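Local atomic coordinates of trans-4-hydroxy-L-proline dehydratase (Clostridioides difficile 70-100-2010, PDB entry 6VXC), a protein that uses a glycyl radical to dehydrate trans-4-hydroxy-L-proline to (S)-1-pyrroline-5-carboxylate in the anaerobic breakdown of 4-hydroxyproline. Residues 85-88 with 89-92; 266-270 with 271-275; 613-616 with 617-620; 573-576 with 577-580. All coordinates share one frame; numbering follows the deposited sequence.

Contact 1. Residues 85-88 with 89-92; sequences DGEL and IVGE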
ATOM      1  N   ASP A  85     -19.988  -0.083 -21.623  1.00 20.73           N
ATOM      2  CA  ASP A  85     -20.456  -1.051 -22.603  1.00 21.27           C
ATOM      3  C   ASP A  85     -19.838  -2.426 -22.359  1.00 20.83           C
ATOM      4  O   ASP A  85     -18.615  -2.586 -22.392  1.00 22.38           O
ATOM      5  CB  ASP A  85     -20.145  -0.565 -24.015  1.00 25.69           C
ATOM      6  CG  ASP A  85     -20.720  -1.477 -25.074  1.00 32.87           C
ATOM      7  OD1 ASP A  85     -21.963  -1.615 -25.114  1.00 40.85           O
ATOM      8  OD2 ASP A  85     -19.940  -2.053 -25.860  1.00 37.22           O
ATOM      9  N   GLY A  86     -20.689  -3.417 -22.122  1.00 20.76           N
ATOM     10  CA  GLY A  86     -20.263  -4.777 -21.916  1.00 19.67           C
ATOM     11  C   GLY A  86     -20.065  -5.181 -20.473  1.00 17.14           C
ATOM     12  O   GLY A  86     -19.799  -6.357 -20.213  1.00 20.12           O
ATOM     13  N   GLU A  87     -20.236  -4.268 -19.524  1.00 17.37           N
ATOM     14  CA  GLU A  87     -19.984  -4.609 -18.134  1.00 15.22           C
ATOM     15  C   GLU A  87     -20.954  -5.663 -17.628  1.00 14.63           C
ATOM     16  O   GLU A  87     -22.116  -5.723 -18.031  1.00 15.67           O
ATOM     17  CB  GLU A  87     -20.058  -3.370 -17.250  1.00 19.62           C
ATOM     18  CG  GLU A  87     -18.810  -2.524 -17.354  1.00 16.08           C
ATOM     19  CD  GLU A  87     -18.795  -1.367 -16.380  1.00 19.59           C
ATOM     20  OE1 GLU A  87     -19.882  -0.875 -15.995  1.00 17.24           O
ATOM     21  OE2 GLU A  87     -17.674  -0.960 -15.993  1.00 23.82           O
ATOM     22  N   LEU A  88     -20.442  -6.513 -16.750  1.00 15.33           N
ATOM     23  CA  LEU A  88     -21.235  -7.360 -15.877  1.00 16.84           C
ATOM     24  C   LEU A  88     -21.193  -6.907 -14.426  1.00 17.04           C
ATOM     25  O   LEU A  88     -22.166  -7.115 -13.701  1.00 17.47           O
ATOM     26  CB  LEU A  88     -20.756  -8.817 -15.971  1.00 17.05           C
ATOM     27  CG  LEU A  88     -20.950  -9.584 -17.292  1.00 16.60           C
ATOM     28  CD1 LEU A  88     -20.298 -10.962 -17.249  1.00 16.19           C
ATOM     29  CD2 LEU A  88     -22.432  -9.730 -17.621  1.00 18.83           C
ATOM     30  N   ILE A  89     -20.089  -6.291 -13.999  1.00 19.08           N
ATOM     31  CA  ILE A  89     -19.945  -5.668 -12.683  1.00 16.98           C
ATOM     32  C   ILE A  89     -19.908  -4.162 -12.889  1.00 15.50           C
ATOM     33  O   ILE A  89     -19.121  -3.675 -13.704  1.00 15.30           O
ATOM     34  CB  ILE A  89     -18.658  -6.142 -11.977  1.00 18.06           C
ATOM     35  CG1 ILE A  89     -18.646  -7.661 -11.841  1.00 15.81           C
ATOM     36  CG2 ILE A  89     -18.489  -5.449 -10.596  1.00 16.17           C
ATOM     37  CD1 ILE A  89     -19.794  -8.206 -11.024  1.00 14.20           C
ATOM     38  N   VAL A  90     -20.706  -3.416 -12.116  1.00 18.07           N
ATOM     39  CA  VAL A  90     -20.866  -1.981 -12.335  1.00 16.15           C
ATOM     40  C   VAL A  90     -20.418  -1.199 -11.105  1.00 16.67           C
ATOM     41  O   VAL A  90     -20.443  -1.694  -9.970  1.00 16.65           O
ATOM     42  CB  VAL A  90     -22.322  -1.598 -12.698  1.00 17.26           C
ATOM     43  CG1 VAL A  90     -22.774  -2.308 -13.980  1.00 15.32           C
ATOM     44  CG2 VAL A  90     -23.244  -1.892 -11.531  1.00 12.35           C
ATOM     45  N   GLY A  91     -20.024   0.049 -11.352  1.00 15.83           N
ATOM     46  CA  GLY A  91     -19.557   0.961 -10.324  1.00 14.32           C
ATOM     47  C   GLY A  91     -18.225   1.602 -10.679  1.00 17.89           C
ATOM     48  O   GLY A  91     -17.250   0.905 -10.988  1.00 18.08           O
ATOM     49  N   GLU A  92     -18.176   2.933 -10.653  1.00 18.49           N
ATOM     50  CA  GLU A  92     -16.966   3.711 -10.886  1.00 17.77           C
ATOM     51  C   GLU A  92     -16.833   4.740  -9.765  1.00 16.80           C
ATOM     52  O   GLU A  92     -17.835   5.294  -9.310  1.00 15.80           O
ATOM     53  CB  GLU A  92     -16.997   4.424 -12.255  1.00 17.46           C
ATOM     54  CG  GLU A  92     -16.945   3.520 -13.500  1.00 21.58           C
ATOM     55  CD  GLU A  92     -15.545   2.964 -13.802  1.00 21.41           C
ATOM     56  OE1 GLU A  92     -14.550   3.558 -13.328  1.00 18.65           O
ATOM     57  OE2 GLU A  92     -15.448   1.941 -14.526  1.00 21.27           O
TER
HETATM   58  O   HOH W   1     -19.723   1.063 -13.978  1.00 16.78           O
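The side chain of E87 runs out alongside the I89 carbonyl, its CD lying 3.5 Å from I89 O, in the loop that joins helix 64-78 to strand 99-101 of this glycyl radical enzyme. CG stands beside the backbone N (chi1 -78°) and the chain is extended beyond it, which carries the carboxylate past I89 O towards V90 and E92. There OE1 has V90 CG1 at 3.8 Å as an apolar neighbour, and OE2 lies 3.9 Å from E92 OE2. The two carboxylates are nearly coplanar, 5° apart; their like charges approach, and K337 forms a salt bridge to each OE2, which probably offsets their mutual repulsion. N84 also donates to E87 OE2, and N340 to E92 OE2. L88 and I89, both apolar, leave the polar cluster and pack on helix 324-339 and helix 276-293 respectively. G86 and G91 have positive phi angles at which a side chain would collide with the carbonyl oxygen of the residue before, which explains glycine at both places. One water ties the loop across, donating to E87 OE1 at 2.8 Å and accepting from G91 N, also at 2.8 Å.

Contact 2. Residues 266-270 with 271-275; sequences DVVPA and HKPET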
ATOM      1  N   ASP A 266     -30.788  -5.586  -7.346  1.00 18.83           N
ATOM      2  CA  ASP A 266     -31.958  -5.777  -6.492  1.00 16.91           C
ATOM      3  C   ASP A 266     -31.584  -6.488  -5.207  1.00 19.19           C
ATOM      4  O   ASP A 266     -32.276  -6.349  -4.193  1.00 19.10           O
ATOM      5  CB  ASP A 266     -33.033  -6.612  -7.196  1.00 19.89           C
ATOM      6  CG  ASP A 266     -33.767  -5.856  -8.276  1.00 22.20           C
ATOM      7  OD1 ASP A 266     -33.713  -4.611  -8.296  1.00 22.95           O
ATOM      8  OD2 ASP A 266     -34.414  -6.526  -9.114  1.00 25.32           O
ATOM      9  N   VAL A 267     -30.508  -7.275  -5.234  1.00 17.76           N
ATOM     10  CA  VAL A 267     -30.111  -8.041  -4.061  1.00 16.12           C
ATOM     11  C   VAL A 267     -29.061  -7.271  -3.271  1.00 14.41           C
ATOM     12  O   VAL A 267     -29.251  -6.998  -2.085  1.00 16.97           O
ATOM     13  CB  VAL A 267     -29.588  -9.432  -4.448  1.00 17.63           C
ATOM     14  CG1 VAL A 267     -29.189 -10.209  -3.199  1.00 16.77           C
ATOM     15  CG2 VAL A 267     -30.624 -10.196  -5.272  1.00 16.33           C
ATOM     16  N   VAL A 268     -27.948  -6.934  -3.916  1.00 15.80           N
ATOM     17  CA  VAL A 268     -26.826  -6.307  -3.230  1.00 13.81           C
ATOM     18  C   VAL A 268     -26.715  -4.837  -3.614  1.00 14.74           C
ATOM     19  O   VAL A 268     -26.991  -4.465  -4.748  1.00 15.73           O
ATOM     20  CB  VAL A 268     -25.512  -7.078  -3.531  1.00 12.76           C
ATOM     21  CG1 VAL A 268     -25.649  -8.533  -3.112  1.00 10.82           C
ATOM     22  CG2 VAL A 268     -25.110  -6.953  -5.020  1.00 13.43           C
ATOM     23  N   PRO A 269     -26.257  -3.995  -2.681  1.00 18.02           N
ATOM     24  CA  PRO A 269     -25.755  -4.353  -1.344  1.00 14.13           C
ATOM     25  C   PRO A 269     -26.774  -4.419  -0.208  1.00 15.14           C
ATOM     26  O   PRO A 269     -26.377  -4.681   0.924  1.00 16.79           O
ATOM     27  CB  PRO A 269     -24.730  -3.249  -1.061  1.00 13.62           C
ATOM     28  CG  PRO A 269     -25.068  -2.112  -1.960  1.00 15.59           C
ATOM     29  CD  PRO A 269     -26.070  -2.566  -2.988  1.00 13.20           C
ATOM     30  N   ALA A 270     -28.060  -4.230  -0.510  1.00 14.83           N
ATOM     31  CA  ALA A 270     -29.077  -4.207   0.541  1.00 15.63           C
ATOM     32  C   ALA A 270     -29.153  -5.539   1.272  1.00 17.29           C
ATOM     33  O   ALA A 270     -29.305  -5.569   2.499  1.00 15.35           O
ATOM     34  CB  ALA A 270     -30.439  -3.835  -0.047  1.00 16.43           C
ATOM     35  N   HIS A 271     -29.044  -6.649   0.539  1.00 15.85           N
ATOM     36  CA  HIS A 271     -29.140  -7.991   1.098  1.00 18.77           C
ATOM     37  C   HIS A 271     -27.832  -8.747   0.891  1.00 13.27           C
ATOM     38  O   HIS A 271     -27.024  -8.397   0.032  1.00 15.94           O
ATOM     39  CB  HIS A 271     -30.277  -8.785   0.453  1.00 16.23           C
ATOM     40  CG  HIS A 271     -31.595  -8.084   0.483  1.00 18.16           C
ATOM     41  ND1 HIS A 271     -32.047  -7.310  -0.562  1.00 20.77           N
ATOM     42  CD2 HIS A 271     -32.543  -8.010   1.442  1.00 17.16           C
ATOM     43  CE1 HIS A 271     -33.235  -6.815  -0.260  1.00 15.59           C
ATOM     44  NE2 HIS A 271     -33.557  -7.220   0.953  1.00 19.23           N
ATOM     45  N   LYS A 272     -27.647  -9.805   1.669  1.00 16.61           N
ATOM     46  CA  LYS A 272     -26.446 -10.610   1.527  1.00 14.75           C
ATOM     47  C   LYS A 272     -26.418 -11.241   0.134  1.00 16.88           C
ATOM     48  O   LYS A 272     -27.466 -11.537  -0.448  1.00 16.48           O
ATOM     49  CB  LYS A 272     -26.368 -11.702   2.597  1.00 15.54           C
ATOM     50  CG  LYS A 272     -27.255 -12.925   2.390  1.00 22.60           C
ATOM     51  CD  LYS A 272     -26.893 -14.043   3.379  1.00 23.98           C
ATOM     52  CE  LYS A 272     -27.912 -15.188   3.381  1.00 32.93           C
ATOM     53  NZ  LYS A 272     -29.146 -14.870   4.151  1.00 46.31           N
ATOM     54  N   PRO A 273     -25.232 -11.409  -0.444  1.00 16.31           N
ATOM     55  CA  PRO A 273     -25.148 -12.036  -1.771  1.00 14.64           C
ATOM     56  C   PRO A 273     -25.586 -13.492  -1.711  1.00 14.98           C
ATOM     57  O   PRO A 273     -25.324 -14.195  -0.738  1.00 15.48           O
ATOM     58  CB  PRO A 273     -23.660 -11.906  -2.131  1.00 11.80           C
ATOM     59  CG  PRO A 273     -22.973 -11.843  -0.810  1.00 14.49           C
ATOM     60  CD  PRO A 273     -23.905 -11.075   0.103  1.00 13.91           C
ATOM     61  N   GLU A 274     -26.288 -13.930  -2.756  1.00 15.35           N
ATOM     62  CA  GLU A 274     -26.730 -15.314  -2.864  1.00 18.48           C
ATOM     63  C   GLU A 274     -25.957 -16.116  -3.905  1.00 15.38           C
ATOM     64  O   GLU A 274     -25.965 -17.345  -3.841  1.00 18.52           O
ATOM     65  CB  GLU A 274     -28.222 -15.366  -3.225  1.00 20.16           C
ATOM     66  CG  GLU A 274     -29.134 -14.661  -2.229  1.00 23.48           C
ATOM     67  CD  GLU A 274     -29.232 -15.378  -0.896  1.00 33.84           C
ATOM     68  OE1 GLU A 274     -28.844 -16.565  -0.827  1.00 40.13           O
ATOM     69  OE2 GLU A 274     -29.680 -14.752   0.092  1.00 37.27           O
ATOM     70  N   THR A 275     -25.302 -15.454  -4.853  1.00 16.27           N
ATOM     71  CA  THR A 275     -24.583 -16.109  -5.934  1.00 14.99           C
ATOM     72  C   THR A 275     -23.166 -15.543  -6.030  1.00 15.80           C
ATOM     73  O   THR A 275     -22.868 -14.471  -5.503  1.00 13.45           O
ATOM     74  CB  THR A 275     -25.304 -15.921  -7.271  1.00 15.85           C
ATOM     75  OG1 THR A 275     -25.190 -14.553  -7.673  1.00 16.33           O
ATOM     76  CG2 THR A 275     -26.816 -16.288  -7.151  1.00 15.60           C
TER
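This is a local turn contact where helix 252-267 gives way to the loop leading into helix 276-293, and one carbonyl, V267 O, organises it. H271 N donates to V267 O at 2.7 Å, nearly along the C=O axis, while H271 ND1 reaches the same V267 O at 3.2 Å. The second bond is more bent (136° at the hydrogen) and lies in the carbonyl plane, on a lone pair, with V267 O tilted 16° from the ring plane. Histidine suits the place because CG stands beside its own backbone N (chi1 -53°), allowing ring and backbone to share one acceptor, consistent with a proton on ND1. A270 CB lies 4.3 Å from the H271 ring centroid in an off-centre CH-pi contact. Further along, V267 CG1 approaches K272 O at 3.5 Å. V268 CG1 lies 3.4 Å from H271 O and 4.0 Å from P273 CB, a compact apolar branch that suits this buried place. A cis peptide bond precedes P269. T275 is the N-cap of helix 276-293, its OG1 bonded to Q278 N. P269 packs against helices 214-248 and 276-293, A270 and H271 touch L193 of helix 192-205, and P273 meets F312 of helix 305-318.

Contact 3. Residues 613-616 with 617-620; sequences AILN and LVSN
N620 ND2 donates to N616 OD1 at 2.7 Å, almost straight at 172°, in the first of two side-chain hydrogen bonds that add to the backbone bonding between 613-616 and 617-620. The acceptor lies close to the amide plane of N620 and the donor lies in the carbonyl plane of N616, although the two amides are turned 62° from each other. N616 holds CG anti to its backbone N, while N620 has CG beside its own N; these choices bring two side chains four residues apart together, crossing at about a right angle. Asparagine suits both ends, offering an oxygen at one and an NH2 at the other.

In the second, S619 OG stands beside its backbone N (chi1 -55°), which turns the short hydroxyl side chain back to L615 O at 2.7 Å. That carbonyl also accepts from S619 N at 3.0 Å, and the two donors come from opposite faces of its plane. Beside this bond L615 CD1 approaches S619 OG closely, at 3.2 Å.

The backbone bonds are those of an alpha helix, i+4 to i, in a contact that takes in nearly all of the short helix 612-620: L617 N to A613 O, V618 N to I614 O at 3.0 Å, and N620 N to N616 O at 2.8 Å.

Apolar contacts are looser. L615 CD1 stands 4.5 Å from V618 CG2, and I614 CG2 is 4.5 Å from V618 CG1. I614 and V618 both lean on F595, L615 packs on F608, and V618 and L617 touch N588 of helix 575-591.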
ATOM      1  N   ALA A 613      40.974   6.511  -3.478  1.00 18.84           N
ATOM      2  CA  ALA A 613      41.458   5.326  -2.773  1.00 17.34           C
ATOM      3  C   ALA A 613      40.510   4.924  -1.641  1.00 16.53           C
ATOM      4  O   ALA A 613      40.254   3.734  -1.439  1.00 17.13           O
ATOM      5  CB  ALA A 613      42.872   5.554  -2.240  1.00 20.48           C
ATOM      6  N   ILE A 614      39.995   5.899  -0.889  1.00 17.49           N
ATOM      7  CA  ILE A 614      39.000   5.593   0.141  1.00 17.90           C
ATOM      8  C   ILE A 614      37.766   4.972  -0.503  1.00 14.88           C
ATOM      9  O   ILE A 614      37.261   3.938  -0.059  1.00 16.28           O
ATOM     10  CB  ILE A 614      38.631   6.855   0.941  1.00 18.61           C
ATOM     11  CG1 ILE A 614      39.869   7.547   1.520  1.00 19.08           C
ATOM     12  CG2 ILE A 614      37.666   6.501   2.088  1.00 16.93           C
ATOM     13  CD1 ILE A 614      40.562   6.798   2.606  1.00 21.51           C
ATOM     14  N   LEU A 615      37.285   5.581  -1.590  1.00 15.71           N
ATOM     15  CA  LEU A 615      36.122   5.047  -2.285  1.00 13.76           C
ATOM     16  C   LEU A 615      36.340   3.596  -2.710  1.00 14.58           C
ATOM     17  O   LEU A 615      35.446   2.759  -2.565  1.00 14.36           O
ATOM     18  CB  LEU A 615      35.795   5.924  -3.492  1.00 16.18           C
ATOM     19  CG  LEU A 615      34.616   5.453  -4.341  1.00 17.60           C
ATOM     20  CD1 LEU A 615      33.378   5.309  -3.468  1.00 21.07           C
ATOM     21  CD2 LEU A 615      34.365   6.431  -5.476  1.00 19.58           C
ATOM     22  N   ASN A 616      37.536   3.270  -3.209  1.00 14.70           N
ATOM     23  CA  ASN A 616      37.804   1.896  -3.615  1.00 13.93           C
ATOM     24  C   ASN A 616      37.739   0.956  -2.412  1.00 15.02           C
ATOM     25  O   ASN A 616      37.244  -0.174  -2.518  1.00 16.14           O
ATOM     26  CB  ASN A 616      39.177   1.815  -4.277  1.00 17.14           C
ATOM     27  CG  ASN A 616      39.453   0.457  -4.908  1.00 22.40           C
ATOM     28  OD1 ASN A 616      38.543  -0.293  -5.232  1.00 24.83           O
ATOM     29  ND2 ASN A 616      40.727   0.103  -4.990  1.00 23.85           N
ATOM     30  N   LEU A 617      38.276   1.393  -1.267  1.00 13.00           N
ATOM     31  CA  LEU A 617      38.286   0.539  -0.082  1.00 15.66           C
ATOM     32  C   LEU A 617      36.871   0.229   0.389  1.00 14.37           C
ATOM     33  O   LEU A 617      36.528  -0.932   0.615  1.00 15.09           O
ATOM     34  CB  LEU A 617      39.087   1.205   1.045  1.00 13.19           C
ATOM     35  CG  LEU A 617      40.618   1.288   0.912  1.00 18.92           C
ATOM     36  CD1 LEU A 617      41.225   2.057   2.084  1.00 15.16           C
ATOM     37  CD2 LEU A 617      41.245  -0.095   0.794  1.00 13.77           C
ATOM     38  N   VAL A 618      36.035   1.262   0.550  1.00 14.21           N
ATOM     39  CA  VAL A 618      34.718   1.037   1.138  1.00 13.58           C
ATOM     40  C   VAL A 618      33.808   0.348   0.144  1.00 14.57           C
ATOM     41  O   VAL A 618      32.890  -0.372   0.536  1.00 15.55           O
ATOM     42  CB  VAL A 618      34.073   2.346   1.645  1.00 11.24           C
ATOM     43  CG1 VAL A 618      34.934   3.000   2.693  1.00 11.59           C
ATOM     44  CG2 VAL A 618      33.816   3.293   0.483  1.00 10.84           C
ATOM     45  N   SER A 619      34.032   0.560  -1.150  1.00 16.45           N
ATOM     46  CA  SER A 619      33.166  -0.057  -2.146  1.00 17.49           C
ATOM     47  C   SER A 619      33.578  -1.492  -2.449  1.00 16.90           C
ATOM     48  O   SER A 619      32.714  -2.359  -2.626  1.00 17.78           O
ATOM     49  CB  SER A 619      33.188   0.752  -3.444  1.00 16.89           C
ATOM     50  OG  SER A 619      32.862   2.110  -3.229  1.00 20.09           O
ATOM     51  N   ASN A 620      34.886  -1.755  -2.523  1.00 14.52           N
ATOM     52  CA  ASN A 620      35.386  -2.986  -3.110  1.00 14.49           C
ATOM     53  C   ASN A 620      36.237  -3.841  -2.182  1.00 18.58           C
ATOM     54  O   ASN A 620      36.519  -4.992  -2.527  1.00 20.94           O
ATOM     55  CB  ASN A 620      36.195  -2.667  -4.376  1.00 18.23           C
ATOM     56  CG  ASN A 620      35.392  -1.862  -5.375  1.00 17.78           C
ATOM     57  OD1 ASN A 620      34.264  -2.204  -5.685  1.00 19.11           O
ATOM     58  ND2 ASN A 620      35.968  -0.767  -5.862  1.00 21.65           N
TER

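Contact 4. Residues 573-576 with 577-580; sequences VGIG and TITD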
ATOM      1  N   VAL A 573      13.383   2.489   6.031  1.00 12.82           N
ATOM      2  CA  VAL A 573      13.939   2.500   4.686  1.00 12.52           C
ATOM      3  C   VAL A 573      15.458   2.511   4.777  1.00 13.96           C
ATOM      4  O   VAL A 573      16.041   3.258   5.573  1.00 11.21           O
ATOM      5  CB  VAL A 573      13.447   3.705   3.856  1.00 10.07           C
ATOM      6  CG1 VAL A 573      14.094   3.695   2.469  1.00  9.10           C
ATOM      7  CG2 VAL A 573      11.950   3.684   3.722  1.00 12.02           C
ATOM      8  N   GLY A 574      16.090   1.689   3.942  1.00 11.71           N
ATOM      9  CA  GLY A 574      17.515   1.778   3.721  1.00 10.53           C
ATOM     10  C   GLY A 574      18.392   0.905   4.581  1.00 11.74           C
ATOM     11  O   GLY A 574      19.556   1.251   4.787  1.00 10.48           O
ATOM     12  N   ILE A 575      17.890  -0.235   5.059  1.00 11.06           N
ATOM     13  CA  ILE A 575      18.682  -1.066   5.958  1.00 10.29           C
ATOM     14  C   ILE A 575      19.986  -1.522   5.283  1.00 10.29           C
ATOM     15  O   ILE A 575      21.024  -1.614   5.931  1.00 12.16           O
ATOM     16  CB  ILE A 575      17.817  -2.232   6.493  1.00 11.29           C
ATOM     17  CG1 ILE A 575      18.556  -3.061   7.552  1.00 10.72           C
ATOM     18  CG2 ILE A 575      17.258  -3.102   5.348  1.00 12.51           C
ATOM     19  CD1 ILE A 575      18.926  -2.271   8.817  1.00 12.79           C
ATOM     20  N   GLY A 576      19.959  -1.806   3.978  1.00 11.72           N
ATOM     21  CA  GLY A 576      21.187  -2.194   3.294  1.00 10.19           C
ATOM     22  C   GLY A 576      22.216  -1.076   3.261  1.00 11.95           C
ATOM     23  O   GLY A 576      23.399  -1.278   3.565  1.00 10.87           O
ATOM     24  N   THR A 577      21.781   0.117   2.869  1.00 13.37           N
ATOM     25  CA  THR A 577      22.686   1.259   2.814  1.00 10.89           C
ATOM     26  C   THR A 577      23.324   1.505   4.181  1.00 12.11           C
ATOM     27  O   THR A 577      24.550   1.586   4.299  1.00 10.85           O
ATOM     28  CB  THR A 577      21.919   2.501   2.342  1.00 11.53           C
ATOM     29  OG1 THR A 577      21.446   2.298   1.010  1.00 15.54           O
ATOM     30  CG2 THR A 577      22.801   3.760   2.377  1.00 15.46           C
ATOM     31  N   ILE A 578      22.512   1.542   5.242  1.00 11.72           N
ATOM     32  CA  ILE A 578      23.102   1.909   6.526  1.00 11.86           C
ATOM     33  C   ILE A 578      23.932   0.771   7.095  1.00 11.81           C
ATOM     34  O   ILE A 578      24.965   1.020   7.723  1.00 13.89           O
ATOM     35  CB  ILE A 578      22.051   2.405   7.538  1.00 11.11           C
ATOM     36  CG1 ILE A 578      22.795   2.831   8.823  1.00 12.81           C
ATOM     37  CG2 ILE A 578      20.974   1.366   7.811  1.00 10.86           C
ATOM     38  CD1 ILE A 578      21.965   3.442   9.830  1.00 13.94           C
ATOM     39  N   THR A 579      23.520  -0.482   6.870  1.00 10.91           N
ATOM     40  CA  THR A 579      24.339  -1.620   7.267  1.00 10.00           C
ATOM     41  C   THR A 579      25.724  -1.533   6.641  1.00  9.72           C
ATOM     42  O   THR A 579      26.742  -1.651   7.332  1.00  8.86           O
ATOM     43  CB  THR A 579      23.684  -2.944   6.847  1.00 10.58           C
ATOM     44  OG1 THR A 579      22.478  -3.162   7.577  1.00  9.34           O
ATOM     45  CG2 THR A 579      24.635  -4.078   7.123  1.00 10.01           C
ATOM     46  N   ASP A 580      25.776  -1.350   5.317  1.00 11.52           N
ATOM     47  CA  ASP A 580      27.073  -1.274   4.658  1.00 11.46           C
ATOM     48  C   ASP A 580      27.860  -0.045   5.108  1.00 11.14           C
ATOM     49  O   ASP A 580      29.090  -0.098   5.177  1.00 12.91           O
ATOM     50  CB  ASP A 580      26.904  -1.291   3.139  1.00 10.31           C
ATOM     51  CG  ASP A 580      26.515  -2.679   2.592  1.00 12.69           C
ATOM     52  OD1 ASP A 580      26.491  -3.661   3.352  1.00 13.44           O
ATOM     53  OD2 ASP A 580      26.241  -2.785   1.377  1.00 13.92           O
TER
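The first turn of helix 575-591 forms this contact, directly after strand 565-573. G574 holds the N-cap position, and its O accepts from I578 N at 3.0 Å in a nearly straight hydrogen bond (168° at the hydrogen). At its positive phi a CB would collide with the carbonyl O of V573, which is why glycine fits this strand-to-helix junction. The next carbonyl, I575 O, takes two donors: T579 N at 2.9 Å and T579 OG1 at 2.7 Å, arriving from opposite faces of its plane. T579 keeps OG1 beside its backbone N (chi1 -67°), a setting that lets the hydroxyl of a buried helical threonine bond back to the carbonyl four residues earlier. D580 N to G576 O, at 3.0 Å and 172°, continues the alpha-helical pattern. Among the apolar groups, I575 CD1 lies 4.3 Å from I578 CG2; I575 and T579 both pack on M636 and I639 of helix 630-647, whereas I578 turns to I473 and L477 of helix 473-481. The polar ends of T577 and D580 serve other parts of the chain: T577 OG1 bonds to E695 and to the backbone N of S689, and D580 OD1 accepts from the backbone N of Y625.

Along the chain the order is contact 1, contact 2, contact 4, contact 3, all in the pyruvate formate lyase-like part of the chain. They form two pairs on opposite sides of the chain's centre. Contacts 1 and 2 have centres about 17 Å apart and share helix 276-293: I89 packs on it, while the loop of contact 2 leads into it. Contacts 3 and 4 are also about 17 Å apart between centres, and helix 575-591 starts in contact 4 and reaches L617 and V618 of contact 3 through N588. Centres of contacts 2 and 3 are about 66 Å apart. All four, a loop, a helix-to-helix turn, a helix start and a short helix, lie away from the glycyl radical site and the probable catalytic residues.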